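Local coordinates for oligogalacturonate lyase (Yersinia enterocolitica subsp. enterocolitica, PDB 3PE7), which cleaves pectin-derived oligogalacturonates by beta-elimination in the cytoplasm, probably with the help of a bound metal ion, within a seven-bladed beta-propeller, at residues Asn36-Lys41 against His353-Phe358; His242-Pro247 against Ser286-Asn291; Leu252-Tyr257 against Phe265-Asp270. One frame throughout, in Å; residues are numbered along the deposited sequence.

Contact 1 of 3, residues Asn36-Lys41 against His353-Phe358. With MN (manganese (II) ion), chain B.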
loop_
_atom_site.group_PDB
_atom_site.type_symbol
_atom_site.label_atom_id
_atom_site.label_comp_id
_atom_site.label_asym_id
_atom_site.label_seq_id
_atom_site.Cartn_x
_atom_site.Cartn_y
_atom_site.Cartn_z
ATOM N N ASN A 36 0.889 6.520 3.863
ATOM C CA ASN A 36 1.717 5.523 3.178
ATOM C C ASN A 36 0.870 4.527 2.371
ATOM O O ASN A 36 -0.364 4.643 2.340
ATOM C CB ASN A 36 2.652 4.807 4.183
ATOM C CG ASN A 36 1.921 3.805 5.097
ATOM O OD1 ASN A 36 2.561 2.937 5.710
ATOM N ND2 ASN A 36 0.615 3.932 5.210
ATOM N N TYR A 37 1.501 3.557 1.722
ATOM C CA TYR A 37 0.732 2.535 1.025
ATOM C C TYR A 37 -0.141 1.748 2.024
ATOM O O TYR A 37 0.285 1.464 3.155
ATOM C CB TYR A 37 1.647 1.602 0.225
ATOM C CG TYR A 37 2.223 2.217 -1.033
ATOM C CD1 TYR A 37 1.478 3.101 -1.820
ATOM C CD2 TYR A 37 3.497 1.860 -1.472
ATOM C CE1 TYR A 37 2.019 3.642 -3.014
ATOM C CE2 TYR A 37 4.034 2.380 -2.643
ATOM C CZ TYR A 37 3.299 3.264 -3.407
ATOM O OH TYR A 37 3.853 3.777 -4.565
ATOM N N PHE A 38 -1.356 1.433 1.601
ATOM C CA PHE A 38 -2.400 0.933 2.507
ATOM C C PHE A 38 -2.107 -0.410 3.166
ATOM O O PHE A 38 -2.682 -0.721 4.213
ATOM C CB PHE A 38 -3.762 0.852 1.780
ATOM C CG PHE A 38 -3.753 -0.027 0.567
ATOM C CD1 PHE A 38 -3.993 -1.397 0.670
ATOM C CD2 PHE A 38 -3.470 0.524 -0.690
ATOM C CE1 PHE A 38 -3.962 -2.218 -0.459
ATOM C CE2 PHE A 38 -3.424 -0.288 -1.816
ATOM C CZ PHE A 38 -3.676 -1.654 -1.704
ATOM N N TYR A 39 -1.247 -1.211 2.540
ATOM C CA TYR A 39 -0.920 -2.549 3.076
ATOM C C TYR A 39 0.253 -2.535 4.069
ATOM O O TYR A 39 0.551 -3.575 4.706
ATOM C CB TYR A 39 -0.696 -3.552 1.933
ATOM C CG TYR A 39 0.342 -3.102 0.924
ATOM C CD1 TYR A 39 -0.012 -2.307 -0.175
ATOM C CD2 TYR A 39 1.687 -3.465 1.080
ATOM C CE1 TYR A 39 0.954 -1.885 -1.108
ATOM C CE2 TYR A 39 2.642 -3.049 0.169
ATOM C CZ TYR A 39 2.277 -2.250 -0.908
ATOM O OH TYR A 39 3.239 -1.853 -1.810
ATOM N N GLN A 40 0.908 -1.375 4.205
ATOM C CA GLN A 40 2.073 -1.194 5.102
ATOM C C GLN A 40 1.645 -0.593 6.444
ATOM O O GLN A 40 0.858 0.372 6.489
ATOM C CB GLN A 40 3.162 -0.302 4.463
ATOM C CG GLN A 40 3.784 -0.833 3.134
ATOM C CD GLN A 40 4.793 -1.965 3.350
ATOM O OE1 GLN A 40 5.970 -1.842 2.965
ATOM N NE2 GLN A 40 4.346 -3.068 3.954
ATOM N N LYS A 41 2.154 -1.152 7.546
ATOM C CA LYS A 41 1.777 -0.650 8.877
ATOM C C LYS A 41 2.152 0.815 9.089
ATOM O O LYS A 41 3.329 1.185 8.939
ATOM C CB LYS A 41 2.396 -1.517 9.991
ATOM C CG LYS A 41 2.081 -1.001 11.390
ATOM C CD LYS A 41 2.708 -1.911 12.450
ATOM C CE LYS A 41 2.626 -1.252 13.822
ATOM N NZ LYS A 41 3.253 -2.123 14.884
ATOM N N HIS A 353 -3.718 9.466 -4.349
ATOM C CA HIS A 353 -4.505 8.233 -4.155
ATOM C C HIS A 353 -5.033 8.161 -2.718
ATOM O O HIS A 353 -4.261 8.292 -1.781
ATOM C CB HIS A 353 -3.663 7.001 -4.477
ATOM C CG HIS A 353 -3.439 6.798 -5.938
ATOM N ND1 HIS A 353 -3.070 5.580 -6.474
ATOM C CD2 HIS A 353 -3.543 7.657 -6.982
ATOM C CE1 HIS A 353 -2.963 5.701 -7.786
ATOM N NE2 HIS A 353 -3.252 6.947 -8.120
ATOM N N PRO A 354 -6.352 7.958 -2.545
ATOM C CA PRO A 354 -6.851 7.903 -1.160
ATOM C C PRO A 354 -6.233 6.770 -0.335
ATOM O O PRO A 354 -5.923 6.974 0.840
ATOM C CB PRO A 354 -8.364 7.717 -1.332
ATOM C CG PRO A 354 -8.654 8.404 -2.692
ATOM C CD PRO A 354 -7.448 8.069 -3.535
ATOM N N HIS A 355 -6.040 5.598 -0.950
ATOM C CA HIS A 355 -5.366 4.463 -0.293
ATOM C C HIS A 355 -5.980 4.137 1.090
ATOM O O HIS A 355 -5.253 4.078 2.096
ATOM C CB HIS A 355 -3.843 4.750 -0.165
ATOM C CG HIS A 355 -3.098 4.620 -1.460
ATOM N ND1 HIS A 355 -1.866 5.197 -1.670
ATOM C CD2 HIS A 355 -3.411 3.982 -2.612
ATOM C CE1 HIS A 355 -1.443 4.917 -2.891
ATOM N NE2 HIS A 355 -2.364 4.182 -3.486
ATOM N N PRO A 356 -7.304 3.906 1.128
ATOM C CA PRO A 356 -7.926 3.775 2.450
ATOM C C PRO A 356 -7.513 2.498 3.194
ATOM O O PRO A 356 -7.246 1.463 2.568
ATOM C CB PRO A 356 -9.425 3.714 2.128
ATOM C CG PRO A 356 -9.495 3.159 0.736
ATOM C CD PRO A 356 -8.295 3.784 0.034
ATOM N N SER A 357 -7.435 2.609 4.521
ATOM C CA SER A 357 -7.293 1.449 5.407
ATOM C C SER A 357 -8.049 1.750 6.707
ATOM O O SER A 357 -8.482 2.885 6.920
ATOM C CB SER A 357 -5.832 1.106 5.677
ATOM O OG SER A 357 -5.230 2.092 6.508
ATOM N N PHE A 358 -8.214 0.740 7.567
ATOM C CA PHE A 358 -8.909 0.907 8.828
ATOM C C PHE A 358 -7.944 1.278 9.951
ATOM O O PHE A 358 -6.806 0.814 9.963
ATOM C CB PHE A 358 -9.673 -0.385 9.191
ATOM C CG PHE A 358 -10.801 -0.715 8.249
ATOM C CD1 PHE A 358 -10.600 -1.564 7.169
ATOM C CD2 PHE A 358 -12.072 -0.172 8.440
ATOM C CE1 PHE A 358 -11.658 -1.907 6.279
ATOM C CE2 PHE A 358 -13.129 -0.484 7.559
ATOM C CZ PHE A 358 -12.918 -1.357 6.472
HETATM MN MN MN B . -2.413 3.766 -5.552
#

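Contact 2 of 3, residues His242-Pro247 against Ser286-Asn291. With MN (manganese (II) ion), chain B.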
loop_
_atom_site.group_PDB
_atom_site.type_symbol
_atom_site.label_atom_id
_atom_site.label_comp_id
_atom_site.label_asym_id
_atom_site.label_seq_id
_atom_site.Cartn_x
_atom_site.Cartn_y
_atom_site.Cartn_z
ATOM N N HIS A 242 -5.493 -5.604 -7.871
ATOM C CA HIS A 242 -5.720 -5.136 -6.497
ATOM C C HIS A 242 -5.517 -6.220 -5.453
ATOM O O HIS A 242 -6.118 -6.164 -4.374
ATOM C CB HIS A 242 -7.126 -4.529 -6.346
ATOM C CG HIS A 242 -7.380 -3.360 -7.252
ATOM N ND1 HIS A 242 -8.573 -2.670 -7.257
ATOM C CD2 HIS A 242 -6.587 -2.752 -8.168
ATOM C CE1 HIS A 242 -8.520 -1.714 -8.169
ATOM N NE2 HIS A 242 -7.319 -1.735 -8.728
ATOM N N GLU A 243 -4.663 -7.196 -5.767
ATOM C CA GLU A 243 -4.464 -8.318 -4.841
ATOM C C GLU A 243 -3.789 -7.860 -3.545
ATOM O O GLU A 243 -2.930 -6.969 -3.538
ATOM C CB GLU A 243 -3.698 -9.491 -5.497
ATOM C CG GLU A 243 -2.179 -9.283 -5.662
ATOM C CD GLU A 243 -1.814 -8.405 -6.853
ATOM O OE1 GLU A 243 -2.712 -8.091 -7.686
ATOM O OE2 GLU A 243 -0.616 -8.021 -6.954
ATOM N N PHE A 244 -4.228 -8.450 -2.439
ATOM C CA PHE A 244 -3.609 -8.209 -1.142
ATOM C C PHE A 244 -3.883 -9.401 -0.226
ATOM O O PHE A 244 -4.840 -10.154 -0.445
ATOM C CB PHE A 244 -4.080 -6.896 -0.485
ATOM C CG PHE A 244 -5.524 -6.893 -0.057
ATOM C CD1 PHE A 244 -5.872 -7.110 1.288
ATOM C CD2 PHE A 244 -6.541 -6.670 -0.983
ATOM C CE1 PHE A 244 -7.221 -7.095 1.690
ATOM C CE2 PHE A 244 -7.876 -6.637 -0.599
ATOM C CZ PHE A 244 -8.223 -6.850 0.748
ATOM N N TRP A 245 -3.018 -9.585 0.768
ATOM C CA TRP A 245 -3.263 -10.551 1.833
ATOM C C TRP A 245 -4.211 -9.958 2.871
ATOM O O TRP A 245 -3.982 -8.849 3.364
ATOM C CB TRP A 245 -1.958 -10.916 2.564
ATOM C CG TRP A 245 -1.013 -11.824 1.785
ATOM C CD1 TRP A 245 0.245 -11.495 1.315
ATOM C CD2 TRP A 245 -1.248 -13.174 1.396
ATOM N NE1 TRP A 245 0.805 -12.582 0.671
ATOM C CE2 TRP A 245 -0.098 -13.615 0.689
ATOM C CE3 TRP A 245 -2.316 -14.065 1.582
ATOM C CZ2 TRP A 245 0.018 -14.915 0.184
ATOM C CZ3 TRP A 245 -2.207 -15.366 1.073
ATOM C CH2 TRP A 245 -1.049 -15.770 0.367
ATOM N N VAL A 246 -5.254 -10.704 3.235
ATOM C CA VAL A 246 -5.951 -10.374 4.496
ATOM C C VAL A 246 -4.866 -10.386 5.579
ATOM O O VAL A 246 -4.017 -11.276 5.583
ATOM C CB VAL A 246 -7.061 -11.393 4.831
ATOM C CG1 VAL A 246 -7.881 -10.933 6.055
ATOM C CG2 VAL A 246 -7.995 -11.573 3.639
ATOM N N PRO A 247 -4.859 -9.383 6.477
ATOM C CA PRO A 247 -3.728 -9.261 7.430
ATOM C C PRO A 247 -3.537 -10.439 8.361
ATOM O O PRO A 247 -2.424 -10.632 8.839
ATOM C CB PRO A 247 -4.046 -7.982 8.212
ATOM C CG PRO A 247 -4.844 -7.138 7.230
ATOM C CD PRO A 247 -5.676 -8.159 6.424
ATOM N N SER A 286 -10.241 2.095 -6.963
ATOM C CA SER A 286 -8.852 2.120 -7.413
ATOM C C SER A 286 -7.948 1.236 -6.568
ATOM O O SER A 286 -6.867 0.884 -6.996
ATOM C CB SER A 286 -8.343 3.564 -7.430
ATOM O OG SER A 286 -8.958 4.266 -8.519
ATOM N N HIS A 287 -8.416 0.919 -5.365
ATOM C CA HIS A 287 -7.690 0.092 -4.396
ATOM C C HIS A 287 -8.709 -0.671 -3.557
ATOM O O HIS A 287 -9.906 -0.344 -3.558
ATOM C CB HIS A 287 -6.825 0.962 -3.486
ATOM C CG HIS A 287 -5.950 1.913 -4.231
ATOM N ND1 HIS A 287 -6.355 3.194 -4.555
ATOM C CD2 HIS A 287 -4.712 1.762 -4.749
ATOM C CE1 HIS A 287 -5.385 3.794 -5.228
ATOM N NE2 HIS A 287 -4.378 2.948 -5.356
ATOM N N LEU A 288 -8.229 -1.718 -2.886
ATOM C CA LEU A 288 -9.044 -2.463 -1.930
ATOM C C LEU A 288 -8.185 -2.865 -0.733
ATOM O O LEU A 288 -7.005 -3.224 -0.883
ATOM C CB LEU A 288 -9.638 -3.704 -2.608
ATOM C CG LEU A 288 -10.721 -4.489 -1.858
ATOM C CD1 LEU A 288 -11.958 -3.607 -1.546
ATOM C CD2 LEU A 288 -11.118 -5.706 -2.686
ATOM N N MET A 289 -8.769 -2.791 0.457
ATOM C CA MET A 289 -8.065 -3.187 1.673
ATOM C C MET A 289 -9.068 -3.723 2.691
ATOM O O MET A 289 -10.255 -3.380 2.640
ATOM C CB MET A 289 -7.294 -1.975 2.243
ATOM C CG MET A 289 -6.360 -2.268 3.412
ATOM S SD MET A 289 -5.375 -3.773 3.206
ATOM C CE MET A 289 -4.583 -3.848 4.815
ATOM N N SER A 290 -8.591 -4.578 3.595
ATOM C CA SER A 290 -9.462 -5.111 4.653
ATOM C C SER A 290 -8.979 -4.769 6.065
ATOM O O SER A 290 -7.862 -4.279 6.250
ATOM C CB SER A 290 -9.593 -6.636 4.507
ATOM O OG SER A 290 -8.423 -7.298 4.972
ATOM N N ASN A 291 -9.840 -5.028 7.050
ATOM C CA ASN A 291 -9.439 -5.051 8.449
ATOM C C ASN A 291 -8.734 -6.388 8.730
ATOM O O ASN A 291 -8.497 -7.169 7.810
ATOM C CB ASN A 291 -10.642 -4.831 9.372
ATOM C CG ASN A 291 -11.655 -5.970 9.329
ATOM O OD1 ASN A 291 -11.621 -6.831 8.466
ATOM N ND2 ASN A 291 -12.593 -5.955 10.297
HETATM MN MN MN B . -2.413 3.766 -5.552
HETATM O O HOH W 1 -5.705 -3.746 -3.273
HETATM O O HOH W 2 -10.785 -2.147 -5.884
#

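Contact 3 of 3, residues Leu252-Tyr257 against Phe265-Asp270. With CA (calcium ion), chain D.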
loop_
_atom_site.group_PDB
_atom_site.type_symbol
_atom_site.label_atom_id
_atom_site.label_comp_id
_atom_site.label_asym_id
_atom_site.label_seq_id
_atom_site.Cartn_x
_atom_site.Cartn_y
_atom_site.Cartn_z
ATOM N N LEU A 252 -5.882 -14.680 0.162
ATOM C CA LEU A 252 -5.509 -13.622 -0.771
ATOM C C LEU A 252 -6.793 -13.092 -1.405
ATOM O O LEU A 252 -7.605 -13.861 -1.911
ATOM C CB LEU A 252 -4.538 -14.152 -1.835
ATOM C CG LEU A 252 -3.790 -13.125 -2.697
ATOM C CD1 LEU A 252 -2.706 -12.399 -1.890
ATOM C CD2 LEU A 252 -3.215 -13.817 -3.903
ATOM N N VAL A 253 -6.991 -11.779 -1.335
ATOM C CA VAL A 253 -8.201 -11.130 -1.859
ATOM C C VAL A 253 -7.800 -10.338 -3.093
ATOM O O VAL A 253 -6.687 -9.833 -3.172
ATOM C CB VAL A 253 -8.855 -10.225 -0.778
ATOM C CG1 VAL A 253 -10.005 -9.358 -1.337
ATOM C CG2 VAL A 253 -9.356 -11.082 0.396
ATOM N N TYR A 254 -8.706 -10.258 -4.063
ATOM C CA TYR A 254 -8.429 -9.506 -5.288
ATOM C C TYR A 254 -9.724 -9.095 -5.963
ATOM O O TYR A 254 -10.815 -9.509 -5.566
ATOM C CB TYR A 254 -7.551 -10.329 -6.261
ATOM C CG TYR A 254 -8.208 -11.603 -6.755
ATOM C CD1 TYR A 254 -8.134 -12.792 -6.003
ATOM C CD2 TYR A 254 -8.910 -11.621 -7.969
ATOM C CE1 TYR A 254 -8.753 -13.973 -6.466
ATOM C CE2 TYR A 254 -9.516 -12.787 -8.434
ATOM C CZ TYR A 254 -9.430 -13.954 -7.680
ATOM O OH TYR A 254 -10.066 -15.093 -8.158
ATOM N N VAL A 255 -9.581 -8.288 -7.010
ATOM C CA VAL A 255 -10.722 -7.786 -7.760
ATOM C C VAL A 255 -10.699 -8.407 -9.157
ATOM O O VAL A 255 -9.631 -8.503 -9.786
ATOM C CB VAL A 255 -10.690 -6.257 -7.841
ATOM C CG1 VAL A 255 -11.765 -5.721 -8.796
ATOM C CG2 VAL A 255 -10.912 -5.675 -6.467
ATOM N N SER A 256 -11.866 -8.836 -9.619
ATOM C CA SER A 256 -11.996 -9.481 -10.919
ATOM C C SER A 256 -13.023 -8.750 -11.789
ATOM O O SER A 256 -14.069 -8.315 -11.311
ATOM C CB SER A 256 -12.433 -10.936 -10.729
ATOM O OG SER A 256 -12.704 -11.559 -11.984
ATOM N N TYR A 257 -12.741 -8.647 -13.075
ATOM C CA TYR A 257 -13.758 -8.162 -14.007
ATOM C C TYR A 257 -13.539 -8.764 -15.391
ATOM O O TYR A 257 -12.473 -9.306 -15.669
ATOM C CB TYR A 257 -13.788 -6.630 -14.044
ATOM C CG TYR A 257 -12.484 -5.956 -14.440
ATOM C CD1 TYR A 257 -12.239 -5.587 -15.765
ATOM C CD2 TYR A 257 -11.510 -5.651 -13.478
ATOM C CE1 TYR A 257 -11.042 -4.945 -16.125
ATOM C CE2 TYR A 257 -10.316 -5.013 -13.833
ATOM C CZ TYR A 257 -10.094 -4.664 -15.151
ATOM O OH TYR A 257 -8.912 -4.024 -15.495
ATOM N N PHE A 265 -15.950 -7.391 -9.162
ATOM C CA PHE A 265 -16.254 -8.365 -8.109
ATOM C C PHE A 265 -15.060 -8.602 -7.192
ATOM O O PHE A 265 -13.924 -8.689 -7.660
ATOM C CB PHE A 265 -16.698 -9.698 -8.729
ATOM C CG PHE A 265 -17.982 -9.596 -9.495
ATOM C CD1 PHE A 265 -19.196 -9.787 -8.854
ATOM C CD2 PHE A 265 -17.977 -9.269 -10.856
ATOM C CE1 PHE A 265 -20.400 -9.655 -9.562
ATOM C CE2 PHE A 265 -19.173 -9.154 -11.564
ATOM C CZ PHE A 265 -20.374 -9.349 -10.912
ATOM N N ILE A 266 -15.327 -8.675 -5.890
ATOM C CA ILE A 266 -14.306 -9.096 -4.916
ATOM C C ILE A 266 -14.275 -10.622 -4.834
ATOM O O ILE A 266 -15.334 -11.264 -4.695
ATOM C CB ILE A 266 -14.562 -8.517 -3.495
ATOM C CG1 ILE A 266 -14.677 -6.988 -3.535
ATOM C CG2 ILE A 266 -13.489 -8.960 -2.527
ATOM C CD1 ILE A 266 -15.144 -6.377 -2.199
ATOM N N TYR A 267 -13.069 -11.181 -4.929
ATOM C CA TYR A 267 -12.844 -12.625 -4.863
ATOM C C TYR A 267 -11.867 -12.928 -3.744
ATOM O O TYR A 267 -11.082 -12.067 -3.335
ATOM C CB TYR A 267 -12.219 -13.123 -6.169
ATOM C CG TYR A 267 -13.202 -13.525 -7.248
ATOM C CD1 TYR A 267 -13.426 -14.868 -7.553
ATOM C CD2 TYR A 267 -13.915 -12.561 -7.955
ATOM C CE1 TYR A 267 -14.330 -15.240 -8.557
ATOM C CE2 TYR A 267 -14.821 -12.931 -8.959
ATOM C CZ TYR A 267 -15.017 -14.264 -9.245
ATOM O OH TYR A 267 -15.924 -14.616 -10.225
ATOM N N SER A 268 -11.921 -14.156 -3.243
ATOM C CA SER A 268 -10.970 -14.629 -2.252
ATOM C C SER A 268 -10.364 -15.909 -2.791
ATOM O O SER A 268 -11.065 -16.676 -3.463
ATOM C CB SER A 268 -11.723 -14.945 -0.959
ATOM O OG SER A 268 -10.827 -14.899 0.124
ATOM N N ALA A 269 -9.082 -16.141 -2.514
ATOM C CA ALA A 269 -8.449 -17.422 -2.841
ATOM C C ALA A 269 -7.853 -18.014 -1.576
ATOM O O ALA A 269 -7.161 -17.314 -0.852
ATOM C CB ALA A 269 -7.351 -17.223 -3.861
ATOM N N ASP A 270 -8.125 -19.292 -1.307
ATOM C CA ASP A 270 -7.467 -19.971 -0.190
ATOM C C ASP A 270 -6.075 -20.401 -0.632
ATOM O O ASP A 270 -5.932 -21.059 -1.641
ATOM C CB ASP A 270 -8.247 -21.200 0.249
ATOM C CG ASP A 270 -7.688 -21.806 1.526
ATOM O OD1 ASP A 270 -7.989 -21.260 2.605
ATOM O OD2 ASP A 270 -6.924 -22.788 1.457
HETATM CA CA CA D . -6.725 -22.475 4.198
#

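Contact 1 of 3, residues Asn36-Lys41 against His353-Phe358
Tyr37 and Phe38 bring their rings to the imidazole of His355, and the three form an aromatic cluster beside the manganese ion. In the first pair the side chains of Tyr37 and His355 lie alongside each other and point the same way; CD1 of Tyr37 is 3.6 Å from CE1 of His355, which sits at the edge of the tyrosine ring, with the two planes turned by 73°. In the second pair chi1 of Phe38 (58°) sets CG between the backbone N and carbonyl carbon, from where the ring crosses His355 at about a right angle and brings CD2 to 4.0 Å from CD2 of the histidine. CB of Phe38 also meets the 353-358 segment, 3.6 Å from the carbonyl O of His355. Carbon-oxygen packing continues at Ser357, whose CB approaches the carbonyl O of Phe38; its hydroxyl is hydrogen-bonded to Arg35.

The backbone of Tyr37-Gln40 folds into a type I beta turn, closed by the bond from Gln40 N to Tyr37 O (3.1 Å), which presents Phe38 at a corner position. No hydrogen bond links the two segments.

Metal bonding belongs to 353-358. His353 gives ND1 and His355 gives NE2 to the manganese, each at 2.1 Å, while CB of His353 lies over one face of the His355 ring. His287 and Gln350 complete the protein ligands.

Chemically, the metal-facing end of the His355 ring is held at three atoms: NE2 bonds the ion, CE1 abuts Tyr37 and CD2 abuts Phe38. Such aromatic packing would be expected to restrict rotation of the imidazole and is consistent with a second shell that positions a metal ligand in the lyase active site.

Contact 2 of 3, residues His242-Pro247 against Ser286-Asn291
Phe244 lays one face of its ring over the backbone of Leu288 and Met289, where strand 238-245 of one propeller blade meets strand 287-290, the first strand of the next. CA of Met289 stands 4.1 Å from the ring centroid, a CH-pi contact, and the chain of Met289, bent at chi2 (43°), puts SD obliquely beside the same ring as a Met-aromatic contact. CG of Leu288 touches CE2 of Phe244 at 3.8 Å. The two strands run nearly parallel, 17° apart, but their axes are 6.9 Å from each other, and no direct hydrogen bond joins the segments.

Water fills that role. One molecule donates to the carbonyl O of both His242 and Leu288; a second is held 2.7 Å from ND1 of His242 and bonds weakly to His287 O. The His242 ring has Ser286 O and CA of His287 over one face. His287, directed away, binds manganese through NE2, while its ND1 is hydrogen-bonded to Asp300.

At the far end CD of Pro247 lies 3.2 Å from OG of Ser290, and that hydroxyl donates to Asn291 O at 2.8 Å, in the carbonyl plane on a lone pair.

Contact 3 of 3, residues Leu252-Tyr257 against Phe265-Asp270
Tyr254 holds CG between its backbone N and carbonyl carbon (chi1 63°), whereas Tyr267 holds CG anti to its carbonyl carbon (chi1 -89°), and the two side chains meet on one face of an antiparallel strand pair. CB of Tyr267 sits over the face of the Tyr254 ring, 3.6 Å from its centroid, in a CH-pi contact. The ring planes are nearly parallel, 21° apart, but slid so far that they barely overlap; the phenol OH of Tyr254 instead reaches CD1 of Tyr267 at 3.4 Å. The hydroxyl's hydrogen bonds go to Asn276 and Lys232. The other ortho carbon of Tyr267, CD2, packs 3.5 Å from CB of Ser256, whose OG bonds to Glu238.

Six backbone hydrogen bonds join the strands through three hydrogen-bonded pairs, Leu252 with Ala269, Tyr254 with Tyr267 and Ser256 with Phe265. The bond from Tyr267 N to Tyr254 O is 2.9 Å, and its reciprocal partner, Tyr254 N to Tyr267 O, approaches tilted from the carbonyl plane. Between them lie the non-hydrogen-bonded pairs Val253-Ser268 and Val255-Ile266, where CA-H...O contacts add to the pairing, as from Val253 CA to Tyr267 O.

On the face bearing Val253, Val255, Ile266 and Ser268, CG1 of Val253 makes an apolar contact with CG2 of Ile266 at 3.7 Å, and Leu288 of the neighbouring blade packs against both residues and Val255.

Just past the strand, Asp270 grips a calcium ion with both carboxylate oxygens, OD1 at 2.4 Å and OD2 more loosely; Glu272 is the second protein residue at this site. Strands 252-258 and 264-269 form a beta hairpin, the two middle strands of one four-stranded antiparallel blade of this beta-propeller.

From the N terminus, the chain first reaches 36-41, in the loop after strand 33-34, and contact 1 closes only when 353-358 returns some 310 residues later. Contact 2 is nested inside that span, and contact 3, a short hairpin, is nested in turn inside contact 2; none cross. Contact 3 builds the middle of one blade, and strand 238-245 of contact 2 is the neighbour of strand 252-258 in the same sheet. Contact 2 then joins this blade to the next at 287-290. Contacts 1 and 2 share the manganese ion near the propeller centre, while contact 3 leads outward to calcium.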